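Local coordinates for DUF3863 domain-containing protein (Parabacteroides distasonis, PDB 3LM3) that is of unknown function but is probably a glycoside hydrolase or carbohydrate deacetylase, at residues G186-S189 and Y190-P194; P426-I429 and D430-E433; Q437-I440 and R441-Y444. All coordinates share one frame; numbering follows the deposited sequence. Where two conformers were deposited one is given.

Overall arrangement
Contact 1 lies in the buried loop between strands 168-172 and 194-195, with its centre about 10 Å from that of the chain. Contacts 2 and 3 belong to the C-terminal region, centred about 30 and 28 Å out. Residues 426-433 form the turn before helix 434-443, and 437-444 are the latter part of that helix and its end. These two touch: Gln437 NE2 makes a probable hydrogen bond to Leu432 O at 2.9 Å, and Leu432 CD1 packs on Ile440 CD1 at 3.6 Å. Contact 1 touches neither; its nearest atoms are about 10 Å from contact 3 and about 15 Å from contact 2.

Contact 1: residues G186-S189 and Y190-P194; sequences GSPS and YPFYP
Pro188 packs on Phe192 across this buried, irregular loop, which joins strands 168-172 and 194-195 in the DUF3863 region and is folded back on itself where the two meet. The interaction is a CH-pi contact: Pro188 CD lies 3.9 Å from the centroid of the Phe192 ring, only 18° off the ring normal, so the methylene sits over a face and is displaced a little toward the rim. Its closest ring atom is Phe192 CE1, 3.7 Å from Pro188 CD. The two side chains cross at about a right angle. Phe192 reaches the proline because its CG stands between its own backbone N and carbonyl carbon (chi1 62°), which folds the ring back over the preceding turn. Ser187 CB comes obliquely to within 4.1 Å of Phe192 CZ.

Polar interactions are local. Ser187 OG donates to Pro188 O at 2.8 Å from above the carbonyl plane, 41° out of it. In the plane of the Phe192 ring, at its edge, lies Tyr190 O. The buried Tyr190 N has no partner in the model; Ser189 OG is 3.3 Å from Tyr190 N, but the angle is too poor for a bond.

Tyr190 OH is hydrogen-bonded to His269 ND1 and Trp281 N, while the Tyr190 ring meets Phe343 edge-to-face. Around the turn, Ser187 and Phe192 pack on Val172 of strand 168-172, Phe192 pairs through its backbone with Asn214 of strand 213-216, and Pro191 rests on Phe325 and Trp329 of helix 322-332.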
ATOM      1  N   GLY A 186       2.912  -3.293  11.576  1.00  8.22           N
ATOM      2  CA  GLY A 186       2.772  -2.476  12.766  1.00  8.02           C
ATOM      3  C   GLY A 186       2.136  -1.125  12.571  1.00  7.81           C
ATOM      4  O   GLY A 186       1.727  -0.479  13.560  1.00  8.32           O
ATOM      5  N   SER A 187       2.101  -0.644  11.333  1.00  7.71           N
ATOM      6  CA  SER A 187       1.604   0.693  11.026  1.00  6.88           C
ATOM      7  C   SER A 187       0.091   0.743  10.898  1.00  6.50           C
ATOM      8  O   SER A 187      -0.565  -0.299  10.788  1.00  7.47           O
ATOM      9  CB  SER A 187       2.234   1.195   9.740  1.00  7.16           C
ATOM     10  OG  SER A 187       1.618   0.639   8.561  1.00  8.93           O
ATOM     11  N   PRO A 188      -0.483   1.952  10.851  1.00  7.18           N
ATOM     12  CA  PRO A 188      -1.836   2.085  10.306  1.00  7.20           C
ATOM     13  C   PRO A 188      -1.863   1.730   8.839  1.00  7.33           C
ATOM     14  O   PRO A 188      -0.853   1.830   8.149  1.00  7.77           O
ATOM     15  CB  PRO A 188      -2.168   3.589  10.474  1.00  7.94           C
ATOM     16  CG  PRO A 188      -1.180   4.069  11.541  1.00  7.53           C
ATOM     17  CD  PRO A 188       0.071   3.267  11.258  1.00  7.51           C
ATOM     18  N   SER A 189      -3.027   1.303   8.350  1.00  6.31           N
ATOM     19  CA  SER A 189      -3.195   0.991   6.943  1.00  7.49           C
ATOM     20  C   SER A 189      -3.729   2.166   6.152  1.00  6.84           C
ATOM     21  O   SER A 189      -3.637   2.160   4.933  1.00  8.62           O
ATOM     22  CB  SER A 189      -4.075  -0.222   6.758  1.00  7.57           C
ATOM     23  OG  SER A 189      -5.414   0.045   7.100  1.00  8.27           O
ATOM     24  N   TYR A 190      -4.298   3.153   6.810  1.00  6.83           N
ATOM     25  CA  TYR A 190      -4.768   4.371   6.153  1.00  6.52           C
ATOM     26  C   TYR A 190      -3.742   5.470   6.387  1.00  7.51           C
ATOM     27  O   TYR A 190      -2.733   5.267   7.106  1.00  7.69           O
ATOM     28  CB  TYR A 190      -6.176   4.750   6.632  1.00  7.26           C
ATOM     29  CG  TYR A 190      -7.342   4.360   5.711  1.00  6.49           C
ATOM     30  CD1 TYR A 190      -7.270   3.265   4.843  1.00  6.84           C
ATOM     31  CD2 TYR A 190      -8.531   5.076   5.776  1.00  7.04           C
ATOM     32  CE1 TYR A 190      -8.336   2.937   4.027  1.00  5.58           C
ATOM     33  CE2 TYR A 190      -9.612   4.755   4.964  1.00  7.45           C
ATOM     34  CZ  TYR A 190      -9.516   3.669   4.102  1.00  7.46           C
ATOM     35  OH  TYR A 190     -10.624   3.290   3.357  1.00  6.79           O
ATOM     36  N   PRO A 191      -3.945   6.634   5.753  1.00  6.26           N
ATOM     37  CA  PRO A 191      -2.835   7.585   5.669  1.00  6.29           C
ATOM     38  C   PRO A 191      -2.489   8.207   7.005  1.00  6.85           C
ATOM     39  O   PRO A 191      -3.355   8.420   7.862  1.00  6.69           O
ATOM     40  CB  PRO A 191      -3.351   8.647   4.709  1.00  7.41           C
ATOM     41  CG  PRO A 191      -4.320   7.856   3.843  1.00  7.36           C
ATOM     42  CD  PRO A 191      -5.037   6.971   4.814  1.00  6.73           C
ATOM     43  N   PHE A 192      -1.198   8.480   7.194  1.00  7.04           N
ATOM     44  CA  PHE A 192      -0.712   9.132   8.407  1.00  7.27           C
ATOM     45  C   PHE A 192       0.581   9.877   8.117  1.00  6.97           C
ATOM     46  O   PHE A 192       1.242   9.601   7.118  1.00  6.39           O
ATOM     47  CB  PHE A 192      -0.479   8.114   9.545  1.00  7.87           C
ATOM     48  CG  PHE A 192       0.581   7.058   9.235  1.00  6.88           C
ATOM     49  CD1 PHE A 192       0.273   5.971   8.446  1.00  7.70           C
ATOM     50  CD2 PHE A 192       1.878   7.162   9.740  1.00  8.16           C
ATOM     51  CE1 PHE A 192       1.217   5.004   8.160  1.00  8.13           C
ATOM     52  CE2 PHE A 192       2.835   6.196   9.438  1.00  7.60           C
ATOM     53  CZ  PHE A 192       2.512   5.131   8.640  1.00  7.41           C
ATOM     54  N   TYR A 193       0.928  10.810   9.007  1.00  7.05           N
ATOM     55  CA  TYR A 193       2.247  11.469   8.981  1.00  7.81           C
ATOM     56  C   TYR A 193       3.207  10.653   9.851  1.00  6.98           C
ATOM     57  O   TYR A 193       2.939  10.436  11.035  1.00  7.70           O
ATOM     58  CB  TYR A 193       2.121  12.881   9.524  1.00  7.19           C
ATOM     59  CG  TYR A 193       1.276  13.840   8.721  1.00  6.72           C
ATOM     60  CD1 TYR A 193       1.747  14.408   7.557  1.00  7.63           C
ATOM     61  CD2 TYR A 193       0.039  14.238   9.176  1.00  6.76           C
ATOM     62  CE1 TYR A 193       1.010  15.333   6.869  1.00  7.28           C
ATOM     63  CE2 TYR A 193      -0.733  15.159   8.466  1.00  6.49           C
ATOM     64  CZ  TYR A 193      -0.236  15.730   7.342  1.00  6.66           C
ATOM     65  OH  TYR A 193      -0.958  16.664   6.592  1.00  7.88           O
ATOM     66  N   PRO A 194       4.315  10.176   9.271  1.00  7.26           N
ATOM     67  CA  PRO A 194       5.233   9.337  10.027  1.00  8.19           C
ATOM     68  C   PRO A 194       6.101  10.154  11.004  1.00  8.72           C
ATOM     69  O   PRO A 194       6.306  11.364  10.834  1.00  9.43           O
ATOM     70  CB  PRO A 194       6.082   8.700   8.942  1.00  8.95           C
ATOM     71  CG  PRO A 194       6.137   9.798   7.859  1.00 10.51           C
ATOM     72  CD  PRO A 194       4.782  10.397   7.884  1.00  7.46           C
TER

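Contact 2: residues P426-I429 and D430-E433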
ATOM      1  N   PRO A 426      -3.785 -14.675  21.299  1.00  9.00           N
ATOM      2  CA  PRO A 426      -4.954 -13.816  21.445  1.00  9.50           C
ATOM      3  C   PRO A 426      -5.542 -13.902  22.856  1.00 11.00           C
ATOM      4  O   PRO A 426      -5.657 -15.005  23.432  1.00 12.45           O
ATOM      5  CB  PRO A 426      -5.924 -14.367  20.408  1.00 10.22           C
ATOM      6  CG  PRO A 426      -4.989 -14.845  19.314  1.00 11.93           C
ATOM      7  CD  PRO A 426      -3.866 -15.516  20.091  1.00 12.48           C
ATOM      8  N   VAL A 427      -5.918 -12.744  23.399  1.00 10.14           N
ATOM      9  CA  VAL A 427      -6.451 -12.657  24.768  1.00 10.51           C
ATOM     10  C   VAL A 427      -7.624 -11.709  24.815  1.00  9.95           C
ATOM     11  O   VAL A 427      -7.699 -10.763  24.035  1.00  9.08           O
ATOM     12  CB  VAL A 427      -5.411 -12.154  25.769  1.00 13.02           C
ATOM     13  CG1 VAL A 427      -4.245 -13.138  25.864  1.00 15.94           C
ATOM     14  CG2 VAL A 427      -4.930 -10.756  25.412  1.00 12.14           C
ATOM     15  N   LEU A 428      -8.513 -11.910  25.786  1.00 10.06           N
ATOM     16  CA  LEU A 428      -9.577 -10.955  26.039  1.00  8.96           C
ATOM     17  C   LEU A 428      -8.988  -9.605  26.417  1.00  8.82           C
ATOM     18  O   LEU A 428      -7.916  -9.483  27.043  1.00  8.88           O
ATOM     19  CB  LEU A 428     -10.489 -11.426  27.177  1.00 10.73           C
ATOM     20  CG  LEU A 428     -11.230 -12.742  26.986  1.00 11.82           C
ATOM     21  CD1 LEU A 428     -11.988 -13.059  28.274  1.00 17.17           C
ATOM     22  CD2 LEU A 428     -12.193 -12.699  25.820  1.00 15.36           C
ATOM     23  N   ILE A 429      -9.712  -8.566  26.057  1.00  9.73           N
ATOM     24  CA  ILE A 429      -9.261  -7.219  26.295  1.00 11.69           C
ATOM     25  C   ILE A 429      -9.037  -6.953  27.798  1.00 11.38           C
ATOM     26  O   ILE A 429      -8.144  -6.195  28.196  1.00 12.60           O
ATOM     27  CB  ILE A 429     -10.248  -6.224  25.617  1.00 15.23           C
ATOM     28  CG1 ILE A 429      -9.542  -4.920  25.233  1.00 22.22           C
ATOM     29  CG2 ILE A 429     -11.482  -6.027  26.434  1.00 19.38           C
ATOM     30  CD1 ILE A 429     -10.390  -4.051  24.313  1.00 24.92           C
ATOM     31  N   ASP A 430      -9.826  -7.607  28.648  1.00  8.65           N
ATOM     32  CA  ASP A 430      -9.679  -7.433  30.102  0.50  7.68           C
ATOM     33  C   ASP A 430      -8.476  -8.178  30.687  1.00  8.59           C
ATOM     34  O   ASP A 430      -8.223  -8.085  31.866  1.00  9.06           O
ATOM     35  CB  ASP A 430     -10.980  -7.751  30.876  0.50  8.52           C
ATOM     36  CG  ASP A 430     -11.358  -9.218  30.863  0.50  6.22           C
ATOM     37  OD1 ASP A 430     -10.634 -10.058  30.298  0.50 11.43           O
ATOM     38  OD2 ASP A 430     -12.428  -9.539  31.434  0.50 15.54           O
ATOM     39  N   LYS A 431      -7.719  -8.884  29.835  1.00  7.84           N
ATOM     40  CA  LYS A 431      -6.456  -9.494  30.213  1.00  7.80           C
ATOM     41  C   LYS A 431      -5.242  -8.601  29.925  1.00  9.17           C
ATOM     42  O   LYS A 431      -4.135  -8.909  30.362  1.00  9.22           O
ATOM     43  CB  LYS A 431      -6.256 -10.807  29.444  1.00 10.37           C
ATOM     44  CG  LYS A 431      -7.296 -11.831  29.650  1.00 15.65           C
ATOM     45  CD  LYS A 431      -7.321 -12.297  31.070  1.00 11.57           C
ATOM     46  CE  LYS A 431      -8.059 -13.597  31.210  1.00 22.66           C
ATOM     47  NZ  LYS A 431      -9.455 -13.456  30.750  1.00 35.09           N
ATOM     48  N   LEU A 432      -5.435  -7.508  29.191  1.00  7.72           N
ATOM     49  CA  LEU A 432      -4.354  -6.559  28.979  1.00  8.78           C
ATOM     50  C   LEU A 432      -3.977  -5.864  30.282  1.00 10.90           C
ATOM     51  O   LEU A 432      -4.788  -5.727  31.187  1.00 11.91           O
ATOM     52  CB  LEU A 432      -4.724  -5.511  27.927  1.00  9.01           C
ATOM     53  CG  LEU A 432      -5.084  -6.067  26.550  1.00 10.78           C
ATOM     54  CD1 LEU A 432      -5.393  -4.900  25.630  1.00  8.78           C
ATOM     55  CD2 LEU A 432      -3.968  -6.959  25.946  1.00 11.39           C
ATOM     56  N   GLU A 433      -2.735  -5.421  30.354  1.00 15.48           N
ATOM     57  CA  GLU A 433      -2.268  -4.640  31.499  1.00 15.67           C
ATOM     58  C   GLU A 433      -3.089  -3.359  31.669  1.00 17.74           C
ATOM     59  O   GLU A 433      -3.587  -2.789  30.703  1.00 15.36           O
ATOM     60  CB  GLU A 433      -0.791  -4.285  31.337  1.00 20.92           C
ATOM     61  CG  GLU A 433       0.135  -5.494  31.161  1.00 27.16           C
ATOM     62  CD  GLU A 433       1.554  -5.094  30.792  1.00 42.02           C
ATOM     63  OE1 GLU A 433       2.108  -4.197  31.467  1.00 49.70           O
ATOM     64  OE2 GLU A 433       2.113  -5.668  29.821  1.00 47.13           O
TER
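Lys431 N donates to Leu428 O at 2.9 Å, and Leu432 N to Ile429 O at 3.2 Å. Two successive i to i+3 bonds of this kind define the short 3-10 turn that precedes helix 434-443.

Side chains close round this backbone. Val427 CG2 meets Leu432 CD2 at 4.0 Å, and Ile429 CG1 comes within 4.2 Å of Leu432 CD1, so each methyl of Leu432 has a different partner. Val427 also approaches the lysine, its CB 4.0 Å from Lys431 CB. Leu428 runs alongside Lys431, both pointing the same way. In one of the two conformers of Asp430, Lys431 NZ stands 3.6 Å from Asp430 OD1, a long and doubtful salt bridge.

Farther out, a backbone hydrogen bond between Val427 and Val384 ties the turn to strand 383-389, where Ile429 also packs on Val384 and Leu428 on Tyr383. Val427 and Leu432 share Ile415 as a neighbour. Glu433 follows as the N-cap residue of the helix. The lysine chain is bent at chi2 and chi4, which brings Lys431 NZ beside Leu428 CD1, 3.6 Å away.

Contact 3: residues Q437-I440 and R441-Y444; sequences QDLI and RKYY
Ile440 O is gripped twice at the C-terminal end of helix 434-443. Tyr444 N donates to it at 2.7 Å, nearly straight at 168° and almost in line with the carbonyl bond, whereas Tyr443 N reaches Ile440 O at 3.1 Å with an angle of 134°, a weak bond. The i to i+4 pattern is regular before this: Arg441 N donates to Gln437 O at 2.8 Å and Lys442 N to Asp438 O at 3.0 Å. Tyr444 has already left helical backbone angles although its N still bonds to the last turn.

The two tyrosines are placed differently at this end. CB of Tyr443 lies over the centre of the Tyr444 ring, 3.6 Å above its plane. The Tyr443 ring instead presents an edge to Leu439 O, which lies in its plane. Leu439 CD1 reaches Tyr443 CE1 at 4.4 Å, a loose apolar touch.

Both hydroxyls are held elsewhere, Tyr443 OH by Glu366 and Tyr444 OH by Asn340 and Asn364. Glu366 also takes the salt bridge from Lys442 NZ, while Asp438 is paired with Lys434. On the inner side Leu439 and Ile440 pack on Phe367 of strand 367-374, which seats the helix against the antiparallel sheet.

In one of the two Arg441 conformers a water joins it to Gln437, one turn earlier, whose NE2 is hydrogen-bonded to Leu432 O. The arginine is bent at chi3 (-67°), turning the guanidinium back along the helix, and the water lies at its edge, in plane, accepting from Arg441 NH2 at 3.1 Å and donating to Gln437 OE1 at 2.7 Å.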
ATOM      1  N   GLN A 437      -5.202  -1.030  28.900  1.00 10.67           N
ATOM      2  CA  GLN A 437      -6.625  -0.739  29.005  1.00 13.17           C
ATOM      3  C   GLN A 437      -6.893   0.772  29.082  1.00 12.80           C
ATOM      4  O   GLN A 437      -7.890   1.254  28.524  1.00 16.11           O
ATOM      5  CB  GLN A 437      -7.238  -1.421  30.244  1.00 13.30           C
ATOM      6  CG  GLN A 437      -7.318  -2.941  30.120  1.00 13.47           C
ATOM      7  CD  GLN A 437      -8.035  -3.603  31.276  1.00 15.93           C
ATOM      8  OE1 GLN A 437      -9.044  -3.089  31.771  1.00 24.09           O
ATOM      9  NE2 GLN A 437      -7.518  -4.747  31.708  1.00 20.15           N
ATOM     10  N   ASP A 438      -6.092   1.485  29.856  1.00 18.97           N
ATOM     11  CA  ASP A 438      -6.355   2.918  30.074  1.00 19.49           C
ATOM     12  C   ASP A 438      -6.207   3.694  28.766  1.00 17.73           C
ATOM     13  O   ASP A 438      -7.049   4.555  28.456  1.00 17.98           O
ATOM     14  CB  ASP A 438      -5.403   3.516  31.106  1.00 18.26           C
ATOM     15  CG  ASP A 438      -5.725   3.085  32.525  1.00 22.90           C
ATOM     16  OD1 ASP A 438      -6.914   2.806  32.833  1.00 20.19           O
ATOM     17  OD2 ASP A 438      -4.750   3.055  33.294  1.00 22.04           O
ATOM     18  N   LEU A 439      -5.165   3.349  28.016  1.00 17.61           N
ATOM     19  CA  LEU A 439      -4.915   3.931  26.669  1.00 15.61           C
ATOM     20  C   LEU A 439      -6.056   3.614  25.720  1.00 15.27           C
ATOM     21  O   LEU A 439      -6.574   4.507  25.039  1.00 14.54           O
ATOM     22  CB  LEU A 439      -3.583   3.455  26.099  1.00 13.17           C
ATOM     23  CG  LEU A 439      -3.139   4.077  24.760  1.00 14.11           C
ATOM     24  CD1 LEU A 439      -3.005   5.593  24.935  1.00 18.74           C
ATOM     25  CD2 LEU A 439      -1.836   3.500  24.241  1.00 15.95           C
ATOM     26  N   ILE A 440      -6.495   2.356  25.696  1.00 14.09           N
ATOM     27  CA  ILE A 440      -7.665   2.000  24.930  1.00 14.79           C
ATOM     28  C   ILE A 440      -8.912   2.788  25.334  1.00 17.10           C
ATOM     29  O   ILE A 440      -9.627   3.302  24.480  1.00 16.90           O
ATOM     30  CB  ILE A 440      -7.917   0.458  24.948  1.00 13.36           C
ATOM     31  CG1 ILE A 440      -6.755  -0.258  24.267  1.00 12.53           C
ATOM     32  CG2 ILE A 440      -9.214   0.090  24.280  1.00 13.82           C
ATOM     33  CD1 ILE A 440      -6.766  -1.751  24.474  1.00 12.11           C
ATOM     34  N   ARG A 441      -9.170   2.859  26.648  1.00 20.20           N
ATOM     35  CA  ARG A 441     -10.379   3.525  27.161  0.50 20.31           C
ATOM     36  C   ARG A 441     -10.433   5.013  26.796  1.00 19.31           C
ATOM     37  O   ARG A 441     -11.526   5.536  26.540  1.00 21.40           O
ATOM     38  CB  ARG A 441     -10.517   3.360  28.685  0.50 20.82           C
ATOM     39  CG  ARG A 441     -11.874   3.821  29.226  0.50 21.29           C
ATOM     40  CD  ARG A 441     -11.938   3.791  30.751  0.50 19.79           C
ATOM     41  NE  ARG A 441     -11.881   2.425  31.259  0.50 14.55           N
ATOM     42  CZ  ARG A 441     -12.934   1.628  31.420  0.50 17.88           C
ATOM     43  NH1 ARG A 441     -14.158   2.053  31.118  0.50 17.79           N
ATOM     44  NH2 ARG A 441     -12.762   0.400  31.886  0.50  9.57           N
ATOM     45  N   LYS A 442      -9.270   5.653  26.743  1.00 20.40           N
ATOM     46  CA  LYS A 442      -9.094   7.046  26.302  1.00 21.71           C
ATOM     47  C   LYS A 442      -9.697   7.302  24.933  1.00 22.41           C
ATOM     48  O   LYS A 442     -10.255   8.372  24.681  1.00 24.03           O
ATOM     49  CB  LYS A 442      -7.601   7.383  26.260  1.00 20.90           C
ATOM     50  CG  LYS A 442      -7.237   8.769  25.719  1.00 29.30           C
ATOM     51  CD  LYS A 442      -5.736   8.994  25.803  1.00 32.78           C
ATOM     52  CE  LYS A 442      -5.287  10.261  25.082  1.00 34.14           C
ATOM     53  NZ  LYS A 442      -3.835  10.511  25.317  1.00 37.35           N
ATOM     54  N   TYR A 443      -9.554   6.326  24.033  1.00 19.23           N
ATOM     55  CA  TYR A 443     -10.116   6.446  22.706  1.00 16.97           C
ATOM     56  C   TYR A 443     -11.447   5.732  22.515  1.00 15.47           C
ATOM     57  O   TYR A 443     -12.334   6.262  21.840  1.00 19.84           O
ATOM     58  CB  TYR A 443      -9.099   5.940  21.667  1.00 15.72           C
ATOM     59  CG  TYR A 443      -7.915   6.829  21.464  1.00 15.04           C
ATOM     60  CD1 TYR A 443      -6.825   6.762  22.296  1.00 10.27           C
ATOM     61  CD2 TYR A 443      -7.874   7.748  20.401  1.00 15.22           C
ATOM     62  CE1 TYR A 443      -5.741   7.576  22.127  1.00 16.94           C
ATOM     63  CE2 TYR A 443      -6.793   8.562  20.214  1.00 15.51           C
ATOM     64  CZ  TYR A 443      -5.716   8.490  21.076  1.00 13.46           C
ATOM     65  OH  TYR A 443      -4.602   9.272  20.917  1.00 18.81           O
ATOM     66  N   TYR A 444     -11.574   4.503  23.039  1.00 17.53           N
ATOM     67  CA  TYR A 444     -12.719   3.626  22.772  1.00 17.80           C
ATOM     68  C   TYR A 444     -13.225   3.014  24.099  1.00 22.71           C
ATOM     69  O   TYR A 444     -13.099   1.802  24.335  1.00 21.32           O
ATOM     70  CB  TYR A 444     -12.369   2.497  21.770  1.00 17.41           C
ATOM     71  CG  TYR A 444     -11.522   2.962  20.593  1.00 15.09           C
ATOM     72  CD1 TYR A 444     -12.033   3.846  19.655  1.00 14.93           C
ATOM     73  CD2 TYR A 444     -10.207   2.535  20.453  1.00 12.09           C
ATOM     74  CE1 TYR A 444     -11.245   4.297  18.579  1.00 12.44           C
ATOM     75  CE2 TYR A 444      -9.408   2.981  19.364  1.00  9.90           C
ATOM     76  CZ  TYR A 444      -9.933   3.864  18.464  1.00 11.99           C
ATOM     77  OH  TYR A 444      -9.139   4.279  17.401  1.00  9.46           O
TER
HETATM   78  O   HOH W   1     -10.122  -0.893  32.873  0.50 16.99           O